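PDB 3ZED: RNA-directed RNA polymerase from Infectious pancreatic necrosis virus, which catalyses template-directed RNA synthesis from ribonucleoside triphosphates and probably serves both as free polymerase and as a protein covalently linked to the viral genome. Local coordinates for residues 175-180 against 407-412; 467-470 against 475-478; 506-509 against 514-517. All coordinates share one frame; numbering follows the deposited sequence.

Contact 1 (175-180 against 407-412); sequences KGVATG and EANCTP. With K (potassium ion), chain K.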
loop_
_atom_site.group_PDB
_atom_site.type_symbol
_atom_site.label_atom_id
_atom_site.label_comp_id
_atom_site.label_asym_id
_atom_site.label_seq_id
_atom_site.Cartn_x
_atom_site.Cartn_y
_atom_site.Cartn_z
ATOM N N LYS B 175 16.831 6.958 -6.513
ATOM C CA LYS B 175 17.636 8.140 -6.203
ATOM C C LYS B 175 17.470 9.192 -7.315
ATOM O O LYS B 175 17.370 10.377 -7.012
ATOM C CB LYS B 175 19.117 7.755 -6.008
ATOM C CG LYS B 175 20.037 8.955 -5.783
ATOM C CD LYS B 175 21.479 8.545 -5.549
ATOM C CE LYS B 175 22.395 9.741 -5.381
ATOM N NZ LYS B 175 22.846 10.268 -6.693
ATOM N N GLY B 176 17.435 8.746 -8.571
ATOM C CA GLY B 176 17.234 9.596 -9.742
ATOM C C GLY B 176 15.922 10.358 -9.708
ATOM O O GLY B 176 15.899 11.556 -10.005
ATOM N N VAL B 177 14.823 9.684 -9.301
ATOM C CA VAL B 177 13.490 10.317 -9.142
ATOM C C VAL B 177 13.534 11.339 -7.965
ATOM O O VAL B 177 13.058 12.469 -8.104
ATOM C CB VAL B 177 12.338 9.265 -8.977
ATOM C CG1 VAL B 177 11.047 9.910 -8.474
ATOM C CG2 VAL B 177 12.082 8.513 -10.279
ATOM N N ALA B 178 14.162 10.957 -6.844
ATOM C CA ALA B 178 14.264 11.803 -5.657
ATOM C C ALA B 178 15.168 13.022 -5.829
ATOM O O ALA B 178 14.858 14.067 -5.249
ATOM C CB ALA B 178 14.767 10.986 -4.470
ATOM N N THR B 179 16.320 12.886 -6.536
ATOM C CA THR B 179 17.335 13.949 -6.566
ATOM C C THR B 179 17.832 14.364 -7.970
ATOM O O THR B 179 18.636 15.288 -8.066
ATOM C CB THR B 179 18.581 13.487 -5.738
ATOM O OG1 THR B 179 19.218 12.403 -6.421
ATOM C CG2 THR B 179 18.236 13.049 -4.304
ATOM N N GLY B 180 17.386 13.683 -9.016
ATOM C CA GLY B 180 17.878 13.916 -10.374
ATOM C C GLY B 180 17.281 15.065 -11.148
ATOM O O GLY B 180 17.428 16.209 -10.750
ATOM N N GLU B 407 6.834 6.287 -4.482
ATOM C CA GLU B 407 7.512 6.275 -3.178
ATOM C C GLU B 407 8.793 7.144 -3.126
ATOM O O GLU B 407 9.049 7.781 -2.105
ATOM C CB GLU B 407 7.873 4.825 -2.791
ATOM C CG GLU B 407 6.678 3.967 -2.383
ATOM C CD GLU B 407 5.975 3.183 -3.481
ATOM O OE1 GLU B 407 5.926 3.666 -4.634
ATOM O OE2 GLU B 407 5.460 2.080 -3.185
ATOM N N ALA B 408 9.569 7.186 -4.229
ATOM C CA ALA B 408 10.834 7.942 -4.334
ATOM C C ALA B 408 10.622 9.460 -4.268
ATOM O O ALA B 408 11.573 10.185 -3.958
ATOM C CB ALA B 408 11.564 7.573 -5.631
ATOM N N ASN B 409 9.394 9.947 -4.559
ATOM C CA ASN B 409 9.032 11.385 -4.535
ATOM C C ASN B 409 8.679 11.875 -3.114
ATOM O O ASN B 409 8.520 13.079 -2.885
ATOM C CB ASN B 409 7.839 11.648 -5.453
ATOM C CG ASN B 409 8.114 11.382 -6.909
ATOM O OD1 ASN B 409 8.682 12.201 -7.630
ATOM N ND2 ASN B 409 7.675 10.248 -7.389
ATOM N N CYS B 410 8.507 10.937 -2.180
ATOM C CA CYS B 410 8.101 11.256 -0.817
ATOM C C CYS B 410 9.228 11.847 0.025
ATOM O O CYS B 410 10.340 11.324 0.050
ATOM C CB CYS B 410 7.510 10.023 -0.148
ATOM S SG CYS B 410 6.542 10.379 1.334
ATOM N N THR B 411 8.930 12.971 0.693
ATOM C CA THR B 411 9.823 13.601 1.655
ATOM C C THR B 411 9.303 13.240 3.057
ATOM O O THR B 411 8.092 13.005 3.194
ATOM C CB THR B 411 9.908 15.138 1.488
ATOM O OG1 THR B 411 8.665 15.717 1.888
ATOM C CG2 THR B 411 10.314 15.576 0.080
ATOM N N PRO B 412 10.140 13.265 4.132
ATOM C CA PRO B 412 9.593 13.014 5.479
ATOM C C PRO B 412 8.443 13.985 5.802
ATOM O O PRO B 412 7.495 13.599 6.485
ATOM C CB PRO B 412 10.804 13.220 6.393
ATOM C CG PRO B 412 11.996 12.919 5.501
ATOM C CD PRO B 412 11.598 13.510 4.177
HETATM K K K K . 10.831 13.956 -7.622
#

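Contact 2 (467-470 against 475-478); sequences YGQG and FTFL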
loop_
_atom_site.group_PDB
_atom_site.type_symbol
_atom_site.label_atom_id
_atom_site.label_comp_id
_atom_site.label_asym_id
_atom_site.label_seq_id
_atom_site.Cartn_x
_atom_site.Cartn_y
_atom_site.Cartn_z
ATOM N N TYR B 467 16.102 6.537 -0.590
ATOM C CA TYR B 467 15.643 7.802 -1.174
ATOM C C TYR B 467 14.096 7.718 -1.304
ATOM O O TYR B 467 13.573 6.818 -1.973
ATOM C CB TYR B 467 16.346 8.098 -2.510
ATOM C CG TYR B 467 17.838 8.355 -2.347
ATOM C CD1 TYR B 467 18.758 7.305 -2.381
ATOM C CD2 TYR B 467 18.325 9.640 -2.126
ATOM C CE1 TYR B 467 20.133 7.533 -2.238
ATOM C CE2 TYR B 467 19.701 9.883 -1.989
ATOM C CZ TYR B 467 20.604 8.822 -2.035
ATOM O OH TYR B 467 21.970 9.030 -1.900
ATOM N N GLY B 468 13.400 8.591 -0.575
ATOM C CA GLY B 468 11.940 8.600 -0.512
ATOM C C GLY B 468 11.418 7.672 0.566
ATOM O O GLY B 468 12.180 7.274 1.454
ATOM N N GLN B 469 10.117 7.301 0.493
ATOM C CA GLN B 469 9.527 6.414 1.495
ATOM C C GLN B 469 9.776 4.963 1.115
ATOM O O GLN B 469 9.802 4.609 -0.064
ATOM C CB GLN B 469 8.024 6.682 1.720
ATOM C CG GLN B 469 7.112 6.296 0.554
ATOM C CD GLN B 469 5.658 6.179 0.936
ATOM O OE1 GLN B 469 5.296 5.906 2.092
ATOM N NE2 GLN B 469 4.785 6.388 -0.038
ATOM N N GLY B 470 9.950 4.136 2.125
ATOM C CA GLY B 470 10.179 2.723 1.908
ATOM C C GLY B 470 8.907 2.042 1.471
ATOM O O GLY B 470 7.942 2.000 2.237
ATOM N N PHE B 475 2.465 3.355 5.870
ATOM C CA PHE B 475 1.948 4.610 5.301
ATOM C C PHE B 475 2.159 4.728 3.780
ATOM O O PHE B 475 1.916 5.805 3.237
ATOM C CB PHE B 475 2.579 5.816 6.034
ATOM C CG PHE B 475 1.835 6.221 7.304
ATOM C CD1 PHE B 475 1.608 5.302 8.326
ATOM C CD2 PHE B 475 1.357 7.513 7.465
ATOM C CE1 PHE B 475 0.895 5.664 9.479
ATOM C CE2 PHE B 475 0.657 7.878 8.617
ATOM C CZ PHE B 475 0.428 6.952 9.614
ATOM N N THR B 476 2.547 3.633 3.082
ATOM C CA THR B 476 2.823 3.691 1.636
ATOM C C THR B 476 1.627 4.319 0.851
ATOM O O THR B 476 1.818 5.334 0.160
ATOM C CB THR B 476 3.241 2.312 1.063
ATOM O OG1 THR B 476 4.434 1.864 1.725
ATOM C CG2 THR B 476 3.513 2.373 -0.451
ATOM N N PHE B 477 0.427 3.727 0.976
ATOM C CA PHE B 477 -0.793 4.209 0.296
ATOM C C PHE B 477 -1.086 5.675 0.646
ATOM O O PHE B 477 -1.337 6.483 -0.259
ATOM C CB PHE B 477 -2.029 3.333 0.663
ATOM C CG PHE B 477 -3.340 3.902 0.138
ATOM C CD1 PHE B 477 -4.036 4.877 0.855
ATOM C CD2 PHE B 477 -3.868 3.475 -1.077
ATOM C CE1 PHE B 477 -5.196 5.463 0.333
ATOM C CE2 PHE B 477 -5.037 4.054 -1.597
ATOM C CZ PHE B 477 -5.682 5.047 -0.896
ATOM N N LEU B 478 -1.113 5.990 1.969
ATOM C CA LEU B 478 -1.463 7.318 2.484
ATOM C C LEU B 478 -0.528 8.411 1.978
ATOM O O LEU B 478 -0.999 9.443 1.508
ATOM C CB LEU B 478 -1.504 7.327 4.037
ATOM C CG LEU B 478 -2.616 6.501 4.685
ATOM C CD1 LEU B 478 -2.427 6.391 6.179
ATOM C CD2 LEU B 478 -3.982 7.065 4.360
#

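Contact 3 (506-509 against 514-517); sequences DLEE and NFKI. With K (potassium ion), chain K.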
loop_
_atom_site.group_PDB
_atom_site.type_symbol
_atom_site.label_atom_id
_atom_site.label_comp_id
_atom_site.label_asym_id
_atom_site.label_seq_id
_atom_site.Cartn_x
_atom_site.Cartn_y
_atom_site.Cartn_z
ATOM N N ASP B 506 4.518 20.636 -16.720
ATOM C CA ASP B 506 5.196 21.641 -15.903
ATOM C C ASP B 506 4.876 21.476 -14.414
ATOM O O ASP B 506 5.619 21.992 -13.578
ATOM C CB ASP B 506 4.798 23.046 -16.365
ATOM C CG ASP B 506 5.527 23.564 -17.599
ATOM O OD1 ASP B 506 6.423 22.843 -18.117
ATOM O OD2 ASP B 506 5.198 24.688 -18.052
ATOM N N LEU B 507 3.791 20.745 -14.074
ATOM C CA LEU B 507 3.417 20.497 -12.683
ATOM C C LEU B 507 4.461 19.593 -12.007
ATOM O O LEU B 507 4.552 19.597 -10.786
ATOM C CB LEU B 507 1.993 19.926 -12.531
ATOM C CG LEU B 507 0.839 20.764 -13.131
ATOM C CD1 LEU B 507 -0.447 19.959 -13.209
ATOM C CD2 LEU B 507 0.616 22.061 -12.400
ATOM N N GLU B 508 5.295 18.875 -12.797
ATOM C CA GLU B 508 6.363 18.047 -12.233
ATOM C C GLU B 508 7.328 18.923 -11.434
ATOM O O GLU B 508 7.568 18.654 -10.254
ATOM C CB GLU B 508 7.131 17.299 -13.326
ATOM C CG GLU B 508 6.492 16.029 -13.854
ATOM C CD GLU B 508 7.488 15.207 -14.656
ATOM O OE1 GLU B 508 8.167 15.772 -15.545
ATOM O OE2 GLU B 508 7.653 14.011 -14.336
ATOM N N GLU B 509 7.834 20.009 -12.066
ATOM C CA GLU B 509 8.748 20.952 -11.443
ATOM C C GLU B 509 8.053 21.756 -10.351
ATOM O O GLU B 509 8.662 22.006 -9.314
ATOM C CB GLU B 509 9.362 21.886 -12.500
ATOM C CG GLU B 509 10.317 22.926 -11.935
ATOM C CD GLU B 509 11.030 23.807 -12.948
ATOM O OE1 GLU B 509 10.650 23.811 -14.144
ATOM O OE2 GLU B 509 11.981 24.501 -12.530
ATOM N N ASN B 514 7.428 13.572 -9.787
ATOM C CA ASN B 514 7.511 13.021 -11.141
ATOM C C ASN B 514 6.272 12.211 -11.436
ATOM O O ASN B 514 5.802 11.467 -10.576
ATOM C CB ASN B 514 8.752 12.125 -11.293
ATOM C CG ASN B 514 10.082 12.791 -11.093
ATOM O OD1 ASN B 514 10.221 13.737 -10.331
ATOM N ND2 ASN B 514 11.105 12.272 -11.728
ATOM N N PHE B 515 5.766 12.304 -12.655
ATOM C CA PHE B 515 4.600 11.515 -13.049
ATOM C C PHE B 515 4.621 11.324 -14.536
ATOM O O PHE B 515 5.310 12.061 -15.253
ATOM C CB PHE B 515 3.277 12.201 -12.613
ATOM C CG PHE B 515 3.114 13.648 -13.050
ATOM C CD1 PHE B 515 2.796 13.965 -14.367
ATOM C CD2 PHE B 515 3.253 14.688 -12.138
ATOM C CE1 PHE B 515 2.677 15.301 -14.772
ATOM C CE2 PHE B 515 3.096 16.020 -12.533
ATOM C CZ PHE B 515 2.808 16.319 -13.846
ATOM N N LYS B 516 3.839 10.366 -15.024
ATOM C CA LYS B 516 3.714 10.176 -16.465
ATOM C C LYS B 516 2.327 9.737 -16.828
ATOM O O LYS B 516 1.623 9.104 -16.036
ATOM C CB LYS B 516 4.778 9.262 -17.101
ATOM C CG LYS B 516 5.128 7.959 -16.412
ATOM C CD LYS B 516 6.292 7.295 -17.168
ATOM C CE LYS B 516 7.065 6.295 -16.337
ATOM N NZ LYS B 516 6.734 4.890 -16.699
ATOM N N ILE B 517 1.914 10.138 -18.028
ATOM C CA ILE B 517 0.637 9.771 -18.610
ATOM C C ILE B 517 0.843 8.362 -19.121
ATOM O O ILE B 517 1.653 8.139 -20.029
ATOM C CB ILE B 517 0.159 10.791 -19.692
ATOM C CG1 ILE B 517 -0.341 12.104 -19.061
ATOM C CG2 ILE B 517 -0.973 10.182 -20.522
ATOM C CD1 ILE B 517 0.653 13.024 -18.494
HETATM K K K K . 10.831 13.956 -7.622
#

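Contact 1 (175-180 against 407-412)
The last turn of helix 164-179 meets the 3-10 segment that ends at Asn409, and the backbones come closest at Ala178 CA and Ala408 CA, 5.3 Å apart. Strand 397-403 of the palm sheet is consistent with polymerase motif A, and residues 407-412 follow just downstream of it. The contact is buried. No hydrogen bond crosses it directly; apolar packing and a shared potassium ion hold it together.

Val177 points at the other segment and uses one branch. Its CG1 is anti to the backbone N (chi1 166°), which brings it 3.7 Å from Ala408 CB. The same methyl lies against the amide of Asn409, with CG1 3.4 Å from OD1. Ala178 adds a smaller touch, where its CB meets Ala408 O at 3.3 Å. That carbonyl also accepts a bond from the side chain of Asn184.

The potassium ion takes one ligand from each segment. Val177 gives its backbone carbonyl and Asn409 its side-chain oxygen. Asn182, Asn184, Gly512 and Asn514 supply the other four ligands, so the ion joins three parts of the chain. The Asn409 amide is held at its other end too, because ND2 bonds to the backbone O of Glu404. At the ion, Val177 O binds at 2.7 Å and Asn409 OD1 at 2.8 Å.

Contact 2 (467-470 against 475-478)
The side-chain amide of Gln469 meets the first turn of helix 476-493 with its far end. Thr476 CA lies beyond that end and off the amide plane, 3.4 Å from Gln469 OE1. The ring of Phe475 turns away from the contact. Leu478 CD1 sits over one of its faces, shifted toward the rim, and Met415, Met419 and Leu422 of helix 412-426 also pack on the side chain.

One hydrogen bond crosses between the segments. Gln469 NE2 donates a hydrogen bond to Thr476 O at 3.2 Å, with an N-H...O angle of 155°. The donor lies in the carbonyl plane and meets a lone pair, while the acceptor is tilted 17° out of the amide plane. Gln469 CG is wedged between its own backbone N and carbonyl carbon (chi1 69°), and the chain then runs extended to the helix. The other end of the amide is held as well. OE1 accepts from Asn479 ND2 and Asn473 ND2, which fixes the rotation of the group.

Thr476 OG1 lies beside its own backbone N and faces back toward the loop. It is 3.5 Å from Gly470 O, but it donates to Asn473 O and accepts from Gly472 N. Side chains thus brace the turn between the two segments from both ends. This glycine-rich loop leading into a helix, with the sequence SGN followed by Thr476 and Asn480, is consistent with polymerase motif B of the palm.

Contact 3 (506-509 against 514-517)
Glu508 and Phe515 make most of this contact, with smaller parts from Asn514 and Leu507. Glu508 lies on helix 507-511. Phe515 opens strand 515-521, an outer strand of the four-stranded antiparallel palm sheet. The helix and returning strand are consistent with motif D of related polymerases.

Glu508 passes over the ring of Phe515 and touches it with its aliphatic part. CG stands 3.7 Å from the ring centroid and 15° off the normal, a CH-pi contact over one face. The ring reaches this place because Phe515 CG lies between the backbone N and the carbonyl carbon (chi1 53°). Leu507 meets the ring from another side: its backbone carbon is at the edge, and its CB is 3.9 Å from Phe515 CZ. Val487 and Phe504 also pack on the phenylalanine.

Beyond CG the glutamate chain is extended and carries its carboxylate to the start of the strand. Phe515 N donates to Glu508 OE2 at 3.0 Å, with an N-H...O angle of 160°, and OE2 accepts with its anti lone pair, away from OE1. Next to it, Asn514 places CB 3.7 Å from Glu508 OE2. The amide of Asn514 faces the other way. Its OD1 binds the potassium ion at 2.8 Å, and its ND2 bonds to Glu404 OE1.

Glu508 OE2 also lies 3.2 Å from Phe515 O, and these two acceptors should repel each other. Arg181 NH2 forms a salt bridge to the same carboxylate oxygen and would offset this. The buried glutamate is therefore probably charged, with the arginine and the strand amide sharing its OE2.

How the contacts relate
Contacts 1, 2 and 3 follow one another along the chain and all lie in the palm region. In space contact 1 lies between the other two: its centre is about 10 Å from that of contact 2 and about 13 Å from that of contact 3. Contacts 2 and 3 do not touch, and their centres are about 18 Å apart. Residues 407-412 reach both neighbours. Glu407 O and Gln469 N, 2.9 Å apart, probably bond toward contact 2. Asn409 OD1 and Asn514 N, 2.8 Å apart, probably do so toward contact 3, and both asparagines bind the same potassium ion. The loop after strand 397-403 thus joins loop 467-470 to Asn514, just before outer palm strand 515-521.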